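Local coordinates for dihydropteridine reductase (Dictyostelium discoideum, PDB 3ORF), which catalyses the NADH- or NADPH-dependent reduction of quinonoid dihydropteridine to tetrahydropteridine, probably regenerating the tetrahydrobiopterin cofactor of aromatic amino acid hydroxylases, at residues K23-V27 with S85-D89; A33-V38 with L213-A217; M115-L120 with A157-K162; G182-L186 with R230-G234. All coordinates share one frame; numbering follows the deposited sequence.

Contact 1: residues K23-V27 with S85-D89; sequences KNILV and SIKVD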
# COMPACT_ATOMS: atom_id res chain seq x y z
N LYS A 23 29.26 11.22 -12.66
CA LYS A 23 27.88 10.81 -12.54
C LYS A 23 27.47 10.71 -11.08
O LYS A 23 28.26 10.32 -10.25
CB LYS A 23 27.66 9.51 -13.29
CG LYS A 23 28.08 9.56 -14.78
CD LYS A 23 26.89 9.81 -15.66
CE LYS A 23 27.12 9.18 -17.00
NZ LYS A 23 26.14 9.71 -17.98
N ASN A 24 26.23 11.09 -10.76
CA ASN A 24 25.74 11.01 -9.38
C ASN A 24 24.75 9.88 -9.15
O ASN A 24 23.76 9.73 -9.91
CB ASN A 24 25.10 12.32 -8.95
CG ASN A 24 26.04 13.49 -9.15
OD1 ASN A 24 27.21 13.31 -8.97
ND2 ASN A 24 25.53 14.67 -9.53
N ILE A 25 24.96 9.14 -8.06
CA ILE A 25 23.91 8.23 -7.63
C ILE A 25 23.42 8.61 -6.25
O ILE A 25 24.21 8.88 -5.35
CB ILE A 25 24.36 6.73 -7.70
CG1 ILE A 25 23.28 5.84 -7.06
CG2 ILE A 25 25.68 6.51 -7.00
CD1 ILE A 25 23.66 4.32 -6.96
N LEU A 26 22.11 8.59 -6.06
CA LEU A 26 21.52 8.89 -4.78
C LEU A 26 20.77 7.72 -4.19
O LEU A 26 20.02 7.04 -4.90
CB LEU A 26 20.56 10.04 -4.92
CG LEU A 26 19.52 10.26 -3.85
CD1 LEU A 26 20.18 10.68 -2.66
CD2 LEU A 26 18.75 11.45 -4.31
N VAL A 27 20.98 7.45 -2.91
CA VAL A 27 20.48 6.21 -2.33
C VAL A 27 19.73 6.49 -1.01
O VAL A 27 20.35 6.96 -0.05
CB VAL A 27 21.61 5.20 -2.04
CG1 VAL A 27 21.01 3.88 -1.49
CG2 VAL A 27 22.53 4.95 -3.27
N SER A 85 23.16 22.28 -6.05
CA SER A 85 23.25 22.09 -7.49
C SER A 85 23.45 20.65 -8.05
O SER A 85 23.86 20.47 -9.21
CB SER A 85 24.27 23.07 -8.11
OG SER A 85 24.08 23.16 -9.50
N ILE A 86 23.14 19.61 -7.31
CA ILE A 86 23.38 18.29 -7.91
C ILE A 86 22.09 17.66 -8.44
O ILE A 86 21.01 17.84 -7.84
CB ILE A 86 24.18 17.34 -6.98
CG1 ILE A 86 23.62 17.37 -5.54
CG2 ILE A 86 25.69 17.73 -6.90
CD1 ILE A 86 22.48 16.34 -5.32
N LYS A 87 22.19 16.98 -9.56
CA LYS A 87 21.08 16.19 -10.09
C LYS A 87 21.60 14.78 -10.19
O LYS A 87 22.81 14.58 -10.19
CB LYS A 87 20.67 16.70 -11.47
CG LYS A 87 20.06 18.09 -11.46
CD LYS A 87 18.83 18.16 -10.55
CE LYS A 87 17.97 19.41 -10.82
NZ LYS A 87 17.15 19.72 -9.61
N VAL A 88 20.73 13.79 -10.27
CA VAL A 88 21.27 12.45 -10.15
C VAL A 88 20.93 11.60 -11.32
O VAL A 88 19.86 11.73 -11.89
CB VAL A 88 20.98 11.75 -8.75
CG1 VAL A 88 21.24 12.71 -7.55
CG2 VAL A 88 19.64 11.18 -8.64
N ASP A 89 21.87 10.75 -11.71
CA ASP A 89 21.68 9.90 -12.87
C ASP A 89 21.00 8.55 -12.55
O ASP A 89 20.43 7.89 -13.45
CB ASP A 89 23.04 9.62 -13.50
CG ASP A 89 23.75 10.91 -14.01
OD1 ASP A 89 24.71 11.45 -13.33
OD2 ASP A 89 23.31 11.43 -15.04
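Asn24 ND2 donates to Lys87 O over 2.8 Å, a nearly straight bond (N-H...O 166°) that meets the carbonyl almost head-on and lies in the amide plane of Asn24. It belongs to the start of two neighbouring parallel strands, 24-28 and 88-93, at the centre of the Rossmann sheet. With CG beside its backbone N (chi1 -54°), the amide reaches back over the approaching chain before that chain has settled into the sheet; asparagine suits the place because its side chain can supply an N-H just where strand pairing has not begun. The pairing itself opens with Asp89 N, which gives its hydrogen to Asn24 O at 2.8 Å, in the carbonyl plane. Asp89 then returns the grip with its side chain: OD1 takes the N-H of Asn24 at 3.0 Å through its anti lone pair, while OD2 turns to Asn135 ND2. Asn24 is thus held by both backbone polar atoms and by its amide. Were Asp89 replaced by a leucine, the N-H of Asn24 would probably lose its acceptor and Asn135 its carboxylate mate. Lys23 crosses the carboxylate at about a right angle, its NZ 4.4 Å from Asp89 OD2, too far for a salt bridge but probably still mildly attractive. Farther along, beta-branched Val88, a residue type at home in strands, packs its CG1 on Leu26 CB at 3.8 Å.

Contact 2: residues A33-V38 with L213-A217; sequences ALGAEV and LSEVA. With NAD (nicotinamide-adenine-dinucleotide), chain E.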
# COMPACT_ATOMS: atom_id res chain seq x y z
N ALA A 33 22.26 -2.28 5.01
CA ALA A 33 23.20 -3.22 4.42
C ALA A 33 23.27 -3.07 2.89
O ALA A 33 24.35 -2.89 2.29
CB ALA A 33 22.83 -4.63 4.79
N LEU A 34 22.13 -3.13 2.22
CA LEU A 34 22.14 -3.03 0.75
C LEU A 34 22.59 -1.64 0.32
O LEU A 34 23.44 -1.50 -0.58
CB LEU A 34 20.75 -3.37 0.15
CG LEU A 34 20.64 -3.11 -1.36
CD1 LEU A 34 21.63 -4.03 -2.21
CD2 LEU A 34 19.20 -3.27 -1.71
N GLY A 35 21.99 -0.63 0.96
CA GLY A 35 22.21 0.75 0.62
C GLY A 35 23.69 1.08 0.71
O GLY A 35 24.25 1.73 -0.22
N ALA A 36 24.35 0.61 1.78
CA ALA A 36 25.81 0.87 1.93
C ALA A 36 26.67 0.08 0.93
O ALA A 36 27.74 0.56 0.54
CB ALA A 36 26.31 0.62 3.40
N GLU A 37 26.23 -1.12 0.52
CA GLU A 37 26.96 -1.82 -0.52
C GLU A 37 26.80 -1.12 -1.90
O GLU A 37 27.75 -1.04 -2.66
CB GLU A 37 26.55 -3.28 -0.61
CG GLU A 37 27.25 -4.09 -1.75
CD GLU A 37 28.81 -4.05 -1.74
OE1 GLU A 37 29.44 -4.27 -0.67
OE2 GLU A 37 29.38 -3.82 -2.86
N VAL A 38 25.62 -0.59 -2.20
CA VAL A 38 25.44 0.19 -3.45
C VAL A 38 26.36 1.43 -3.42
O VAL A 38 26.90 1.88 -4.46
CB VAL A 38 23.95 0.59 -3.67
CG1 VAL A 38 23.79 1.41 -4.93
CG2 VAL A 38 23.07 -0.68 -3.78
N LEU A 213 25.08 -8.93 -1.86
CA LEU A 213 24.65 -7.55 -2.08
C LEU A 213 25.45 -6.92 -3.26
O LEU A 213 24.91 -6.11 -4.05
CB LEU A 213 24.82 -6.77 -0.77
CG LEU A 213 23.97 -7.30 0.38
CD1 LEU A 213 24.34 -6.55 1.63
CD2 LEU A 213 22.53 -7.15 0.13
N SER A 214 26.72 -7.35 -3.44
CA SER A 214 27.58 -6.80 -4.47
C SER A 214 27.02 -7.22 -5.81
O SER A 214 27.28 -6.55 -6.76
CB SER A 214 29.05 -7.27 -4.32
OG SER A 214 29.18 -8.66 -4.62
N GLU A 215 26.24 -8.30 -5.90
CA GLU A 215 25.65 -8.62 -7.22
C GLU A 215 24.48 -7.71 -7.46
O GLU A 215 24.22 -7.33 -8.56
CB GLU A 215 25.22 -10.08 -7.39
CG GLU A 215 26.31 -11.05 -7.16
CD GLU A 215 25.99 -12.47 -7.68
OE1 GLU A 215 25.08 -12.64 -8.49
OE2 GLU A 215 26.70 -13.42 -7.29
N VAL A 216 23.76 -7.36 -6.42
CA VAL A 216 22.75 -6.33 -6.66
C VAL A 216 23.35 -5.00 -7.17
O VAL A 216 22.92 -4.43 -8.17
CB VAL A 216 21.85 -6.19 -5.39
CG1 VAL A 216 20.78 -5.13 -5.69
CG2 VAL A 216 21.26 -7.58 -5.11
N ALA A 217 24.38 -4.51 -6.48
CA ALA A 217 25.13 -3.33 -6.93
C ALA A 217 25.62 -3.40 -8.36
O ALA A 217 25.49 -2.41 -9.12
CB ALA A 217 26.33 -3.05 -6.01
PA NAD E . 18.56 -2.65 6.60
O1A NAD E . 17.64 -2.67 7.77
O2A NAD E . 20.02 -2.86 6.77
O5B NAD E . 18.47 -1.14 5.98
C5B NAD E . 17.35 -0.39 5.69
C4B NAD E . 17.78 1.08 5.80
O4B NAD E . 16.58 1.87 5.53
C3B NAD E . 18.15 1.40 7.28
O3B NAD E . 19.26 2.27 7.28
C2B NAD E . 17.01 2.26 7.79
O2B NAD E . 17.48 3.25 8.71
C1B NAD E . 16.56 2.94 6.48
N9A NAD E . 15.14 3.38 6.46
C8A NAD E . 14.10 2.69 7.00
N7A NAD E . 12.99 3.39 6.73
C5A NAD E . 13.31 4.53 6.06
C6A NAD E . 12.58 5.64 5.52
N6A NAD E . 11.25 5.77 5.71
N1A NAD E . 13.25 6.63 4.86
C2A NAD E . 14.57 6.56 4.73
N3A NAD E . 15.28 5.53 5.22
C4A NAD E . 14.69 4.52 5.91
O3 NAD E . 17.90 -3.63 5.56
PN NAD E . 18.50 -4.33 4.33
O1N NAD E . 18.75 -5.72 4.82
O2N NAD E . 19.55 -3.49 3.61
O5D NAD E . 17.27 -4.45 3.29
C5D NAD E . 17.08 -3.54 2.20
C4D NAD E . 15.71 -3.77 1.53
O4D NAD E . 15.50 -5.20 1.34
C3D NAD E . 14.47 -3.28 2.29
O3D NAD E . 13.70 -2.47 1.34
C2D NAD E . 13.69 -4.56 2.63
O2D NAD E . 12.30 -4.21 2.66
C1D NAD E . 14.04 -5.34 1.35
N1N NAD E . 13.67 -6.76 0.89
C2N NAD E . 14.37 -7.98 1.29
C3N NAD E . 13.91 -9.23 0.75
C7N NAD E . 14.55 -10.61 1.07
O7N NAD E . 13.82 -11.59 1.32
N7N NAD E . 15.90 -10.64 0.97
C4N NAD E . 12.83 -9.26 -0.17
C5N NAD E . 12.20 -8.07 -0.57
C6N NAD E . 12.61 -6.86 -0.05
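Glu37 lies along the backbone of helix 213-225, joining it to helix 33-44, the first helix of the Rossmann fold, which follows the glycine-rich turn. Its CB meets Leu213 CB at 3.9 Å. CG, anti to the backbone N (chi1 178°), comes to 3.7 Å from Leu213 C; there the chain bends, carrying CD past Ser214 so that OE2 ends 3.8 Å from Ser214 CB. The methylenes pack on Leu213 and the carboxylate lies alongside Ser214, a long flexible side chain suiting both. The helix axes pass 8.9 Å apart at -54°, and small residues permit this: the methyl of Ala217 points at the other helix and rests against Val38 CA. Deeper in, the side chains of Leu34 and Val216 cross at about a right angle, Leu34 CD1 reaching Val216 CG1 at 3.7 Å and also touching Leu213 CD2, while Leu213 CD1 lies against Ala33. Loop residue Leu193 covers Leu213 and Val216. The first turn of helix 33-44 offers N-H groups not used within the helix, and its dipole probably helps hold the diphosphate of NAD. Ala33 N binds O2A, and Leu34 N points straight at O2N over 3.0 Å.

Contact 3: residues M115-L120 with A157-K162; sequences MIDMNL and AYGATK. With NAD (nicotinamide-adenine-dinucleotide), chain E.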
# COMPACT_ATOMS: atom_id res chain seq x y z
N MET A 115 5.66 -1.14 9.12
CA MET A 115 5.90 -1.43 7.68
C MET A 115 5.48 -0.19 6.87
O MET A 115 6.10 0.12 5.88
CB MET A 115 5.10 -2.66 7.23
CG MET A 115 5.56 -4.07 7.87
SD MET A 115 7.28 -4.38 7.46
CE MET A 115 8.10 -3.52 8.85
N ILE A 116 4.41 0.51 7.31
CA ILE A 116 4.04 1.75 6.64
C ILE A 116 5.21 2.73 6.72
O ILE A 116 5.65 3.24 5.72
CB ILE A 116 2.77 2.33 7.21
CG1 ILE A 116 1.58 1.52 6.69
CG2 ILE A 116 2.63 3.82 6.78
CD1 ILE A 116 0.21 1.85 7.31
N ASP A 117 5.77 2.94 7.89
CA ASP A 117 6.81 3.96 8.05
C ASP A 117 8.12 3.60 7.33
O ASP A 117 8.83 4.46 6.83
CB ASP A 117 7.09 4.15 9.55
CG ASP A 117 5.92 4.92 10.31
OD1 ASP A 117 5.04 5.57 9.70
OD2 ASP A 117 5.93 4.86 11.55
N MET A 118 8.50 2.33 7.40
CA MET A 118 9.74 1.90 6.81
C MET A 118 9.63 1.66 5.30
O MET A 118 10.53 2.03 4.54
CB MET A 118 10.24 0.63 7.51
CG MET A 118 10.98 0.93 8.84
SD MET A 118 11.72 -0.59 9.50
CE MET A 118 10.60 -0.99 10.87
N ASN A 119 8.59 0.97 4.84
CA ASN A 119 8.55 0.67 3.38
C ASN A 119 7.70 1.67 2.55
O ASN A 119 8.13 2.08 1.48
CB ASN A 119 8.08 -0.72 3.10
CG ASN A 119 8.87 -1.79 3.88
OD1 ASN A 119 10.09 -1.85 3.83
ND2 ASN A 119 8.15 -2.65 4.54
N LEU A 120 6.56 2.11 3.07
CA LEU A 120 5.61 2.79 2.19
C LEU A 120 5.95 4.27 2.11
O LEU A 120 6.03 4.86 1.01
CB LEU A 120 4.13 2.55 2.66
CG LEU A 120 3.08 3.15 1.73
CD1 LEU A 120 3.39 2.98 0.23
CD2 LEU A 120 1.68 2.62 2.03
N ALA A 157 1.27 -7.03 6.70
CA ALA A 157 1.60 -5.62 6.61
C ALA A 157 2.78 -5.39 5.69
O ALA A 157 2.82 -4.44 4.84
CB ALA A 157 1.89 -5.09 8.01
N TYR A 158 3.73 -6.29 5.77
CA TYR A 158 4.89 -6.25 4.84
C TYR A 158 4.39 -6.48 3.43
O TYR A 158 4.81 -5.78 2.49
CB TYR A 158 5.91 -7.33 5.25
CG TYR A 158 7.09 -7.52 4.30
CD1 TYR A 158 8.12 -6.58 4.28
CD2 TYR A 158 7.18 -8.64 3.48
CE1 TYR A 158 9.21 -6.75 3.48
CE2 TYR A 158 8.31 -8.83 2.61
CZ TYR A 158 9.29 -7.90 2.65
OH TYR A 158 10.36 -8.04 1.87
N GLY A 159 3.51 -7.48 3.24
CA GLY A 159 3.06 -7.86 1.84
C GLY A 159 2.27 -6.67 1.23
O GLY A 159 2.51 -6.24 0.09
N ALA A 160 1.36 -6.10 2.03
CA ALA A 160 0.55 -4.99 1.45
C ALA A 160 1.40 -3.72 1.14
O ALA A 160 1.16 -3.11 0.17
CB ALA A 160 -0.62 -4.65 2.33
N THR A 161 2.37 -3.36 1.95
CA THR A 161 3.18 -2.16 1.73
C THR A 161 4.10 -2.39 0.56
O THR A 161 4.37 -1.47 -0.24
CB THR A 161 3.98 -1.69 3.01
OG1 THR A 161 4.72 -2.78 3.55
CG2 THR A 161 3.04 -1.20 4.09
N LYS A 162 4.58 -3.64 0.43
CA LYS A 162 5.33 -4.00 -0.76
C LYS A 162 4.45 -4.04 -2.03
O LYS A 162 4.91 -3.71 -3.13
CB LYS A 162 6.02 -5.36 -0.62
CG LYS A 162 7.23 -5.33 0.32
CD LYS A 162 8.04 -4.06 0.15
CE LYS A 162 9.51 -4.21 0.68
NZ LYS A 162 10.37 -3.22 0.05
PA NAD E . 18.56 -2.65 6.60
O1A NAD E . 17.64 -2.67 7.77
O2A NAD E . 20.02 -2.86 6.77
O5B NAD E . 18.47 -1.14 5.98
C5B NAD E . 17.35 -0.39 5.69
C4B NAD E . 17.78 1.08 5.80
O4B NAD E . 16.58 1.87 5.53
C3B NAD E . 18.15 1.40 7.28
O3B NAD E . 19.26 2.27 7.28
C2B NAD E . 17.01 2.26 7.79
O2B NAD E . 17.48 3.25 8.71
C1B NAD E . 16.56 2.94 6.48
N9A NAD E . 15.14 3.38 6.46
C8A NAD E . 14.10 2.69 7.00
N7A NAD E . 12.99 3.39 6.73
C5A NAD E . 13.31 4.53 6.06
C6A NAD E . 12.58 5.64 5.52
N6A NAD E . 11.25 5.77 5.71
N1A NAD E . 13.25 6.63 4.86
C2A NAD E . 14.57 6.56 4.73
N3A NAD E . 15.28 5.53 5.22
C4A NAD E . 14.69 4.52 5.91
O3 NAD E . 17.90 -3.63 5.56
PN NAD E . 18.50 -4.33 4.33
O1N NAD E . 18.75 -5.72 4.82
O2N NAD E . 19.55 -3.49 3.61
O5D NAD E . 17.27 -4.45 3.29
C5D NAD E . 17.08 -3.54 2.20
C4D NAD E . 15.71 -3.77 1.53
O4D NAD E . 15.50 -5.20 1.34
C3D NAD E . 14.47 -3.28 2.29
O3D NAD E . 13.70 -2.47 1.34
C2D NAD E . 13.69 -4.56 2.63
O2D NAD E . 12.30 -4.21 2.66
C1D NAD E . 14.04 -5.34 1.35
N1N NAD E . 13.67 -6.76 0.89
C2N NAD E . 14.37 -7.98 1.29
C3N NAD E . 13.91 -9.23 0.75
C7N NAD E . 14.55 -10.61 1.07
O7N NAD E . 13.82 -11.59 1.32
N7N NAD E . 15.90 -10.64 0.97
C4N NAD E . 12.83 -9.26 -0.17
C5N NAD E . 12.20 -8.07 -0.57
C6N NAD E . 12.61 -6.86 -0.05
O HOH W 1 9.06 -0.77 0.18
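Helices 108-133 and 156-172 run in roughly the same direction, their axes 9.3 Å apart and crossing at -38°, with Met115 facing Tyr158 and Leu120 facing Thr161. Helix 156-172 carries the predicted active-site tyrosine of this short-chain dehydrogenase/reductase fold, both helices line the NAD pocket, and the second subunit packs against both, its Phe124 on Ala157 and its Leu120 on Leu120. Thr161 is a knob in the hole made by Met115, Ile116, Asn119 and Leu120. Its CG2 meets Ile116 CG1 at 4.0 Å, while OG1 turns back to its own helix, 2.8 Å from Ala157 O and with Tyr158 O also near, so compact, beta-branched threonine has backbone carbonyls beside its buried hydroxyl. Met115, flexible and bent at chi2 (-59°), lays SD at the edge of the Tyr158 ring, 5.3 Å from its centroid, a Met-aromatic contact. Lys162 CG covers part of one ring face. Tyr158 is the predicted proton acceptor, its OH 3.1 Å from NAD C5N; with Lys162 it forms the YxxxK motif of the family. The amide of Asn119 stands steeply to the ring plane, 72° apart, and its OD1 is held by Gly97 N. Helix 108-133 widens into a pi-type turn here, where Asn119 O receives a hydrogen from a water at 3.3 Å. Lys162 NZ bonds to Thr143 O, more weakly to NAD O2D, and to that same water, at 2.8 Å.

Contact 4: residues G182-L186 with R230-G234; sequences GSTSL and RPTNG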
# COMPACT_ATOMS: atom_id res chain seq x y z
N GLY A 182 12.45 10.32 -20.53
CA GLY A 182 13.40 9.26 -20.83
C GLY A 182 13.88 8.43 -19.65
O GLY A 182 14.73 7.57 -19.80
N SER A 183 13.34 8.67 -18.46
CA SER A 183 13.76 7.90 -17.31
C SER A 183 13.12 6.53 -17.32
O SER A 183 12.13 6.31 -17.97
CB SER A 183 13.33 8.64 -16.06
OG SER A 183 11.94 8.73 -16.15
N THR A 184 13.65 5.62 -16.51
CA THR A 184 13.21 4.23 -16.46
C THR A 184 12.99 3.99 -14.98
O THR A 184 13.90 4.24 -14.19
CB THR A 184 14.32 3.29 -16.93
OG1 THR A 184 14.48 3.43 -18.33
CG2 THR A 184 13.97 1.82 -16.68
N SER A 185 11.78 3.55 -14.64
CA SER A 185 11.36 3.17 -13.27
C SER A 185 11.33 1.61 -13.23
O SER A 185 10.65 0.99 -14.08
CB SER A 185 9.96 3.71 -13.04
OG SER A 185 9.34 3.27 -11.83
N LEU A 186 12.10 1.00 -12.29
CA LEU A 186 12.18 -0.45 -12.08
C LEU A 186 11.99 -0.79 -10.60
O LEU A 186 12.24 0.02 -9.70
CB LEU A 186 13.59 -0.97 -12.50
CG LEU A 186 13.91 -0.72 -13.97
CD1 LEU A 186 15.30 -1.11 -14.26
CD2 LEU A 186 12.86 -1.41 -14.89
N ARG A 230 18.71 -2.11 -19.99
CA ARG A 230 17.56 -1.86 -19.12
C ARG A 230 16.30 -2.65 -19.46
O ARG A 230 15.88 -2.74 -20.61
CB ARG A 230 17.21 -0.37 -19.09
CG ARG A 230 18.14 0.44 -18.19
CD ARG A 230 17.92 2.00 -18.44
NE ARG A 230 19.01 2.76 -17.83
CZ ARG A 230 19.04 4.09 -17.63
NH1 ARG A 230 18.06 4.90 -17.95
NH2 ARG A 230 20.10 4.63 -17.09
N PRO A 231 15.67 -3.26 -18.44
CA PRO A 231 14.38 -3.88 -18.80
C PRO A 231 13.36 -2.83 -19.22
O PRO A 231 13.50 -1.68 -18.92
CB PRO A 231 13.89 -4.51 -17.48
CG PRO A 231 15.12 -4.55 -16.57
CD PRO A 231 16.07 -3.50 -17.04
N THR A 232 12.28 -3.25 -19.84
CA THR A 232 11.10 -2.43 -20.03
C THR A 232 10.73 -1.54 -18.83
O THR A 232 10.67 -1.97 -17.68
CB THR A 232 9.85 -3.33 -20.46
OG1 THR A 232 10.10 -3.78 -21.79
CG2 THR A 232 8.56 -2.54 -20.53
N ASN A 233 10.34 -0.32 -19.15
CA ASN A 233 10.07 0.67 -18.13
C ASN A 233 8.89 0.15 -17.31
O ASN A 233 7.83 -0.26 -17.88
CB ASN A 233 9.72 2.02 -18.84
CG ASN A 233 9.74 3.23 -17.89
OD1 ASN A 233 9.98 3.10 -16.70
ND2 ASN A 233 9.50 4.42 -18.43
N GLY A 234 9.05 0.13 -16.00
CA GLY A 234 8.03 -0.41 -15.14
C GLY A 234 8.14 -1.88 -14.76
O GLY A 234 7.24 -2.36 -14.03
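Asn233 turns its CG anti to the backbone N (chi1 -166°), which sends the amide alongside Thr184 and brings OD1 to Ser185 N, while Leu186, with CG beside its own N, drops its methyls onto Pro231. Together these side chains fasten the loop before strand 236-242 to the start of strand 184-190, two adjacent parallel strands of the Rossmann-type sheet. The Ser185 N-H points almost directly at OD1 over 2.8 Å (170°), although the donor sits tilted from the carbonyl plane. The amide oxygen thereby acts as a strand neighbour would, taking the N-H on the side where strand 236-242 will pair. With just the methyl of an alanine in place of Asn233, the Ser185 N-H is likely to lose its partner and the loop to be freer to lift from the strand end. Directly after it, Gly234 N closes on Ser185 O at 2.6 Å, nearly in line with the C=O bond, so Ser185 is held through both backbone polar atoms; its hydroxyl goes to Ile169 O. Gly234 has a positive phi of 93°, where a CB would run into the preceding carbonyl, hence the glycine. Arg230 extends past Thr184, its CD 3.7 Å from Thr184 OG1, which lies at the edge of the guanidinium. Its charged end binds backbone carbonyls, NE on Trp223 O and NH1 on Gly137 O. Trp223 also packs on Leu186 and Pro231. Leu186 crosses the proline at about a right angle, its CD1 against Pro231 CD at 3.7 Å and its CD2 3.6 Å from Thr232 O.

Overall arrangement
All four contacts belong to one Rossmann-type domain. Contacts 1 and 4 tie strand starts within the same sheet, their centres about 17 Å apart; contacts 2 and 3 pack helices and both touch NAD, lying on opposite sides of the chain's centre with centres about 21 Å apart. Contacts 1 and 2 touch directly, Ile25 and Val27 meeting Val38, since strand 24-28 leads into helix 33-44. Along the chain these two interlock; contact 3 falls between the segments of contact 2, and contact 4 crosses contact 2. Helix 33-44 offers the diphosphate site, while helices 108-133 and 156-172 supply the predicted active-site tyrosine and part of the subunit interface.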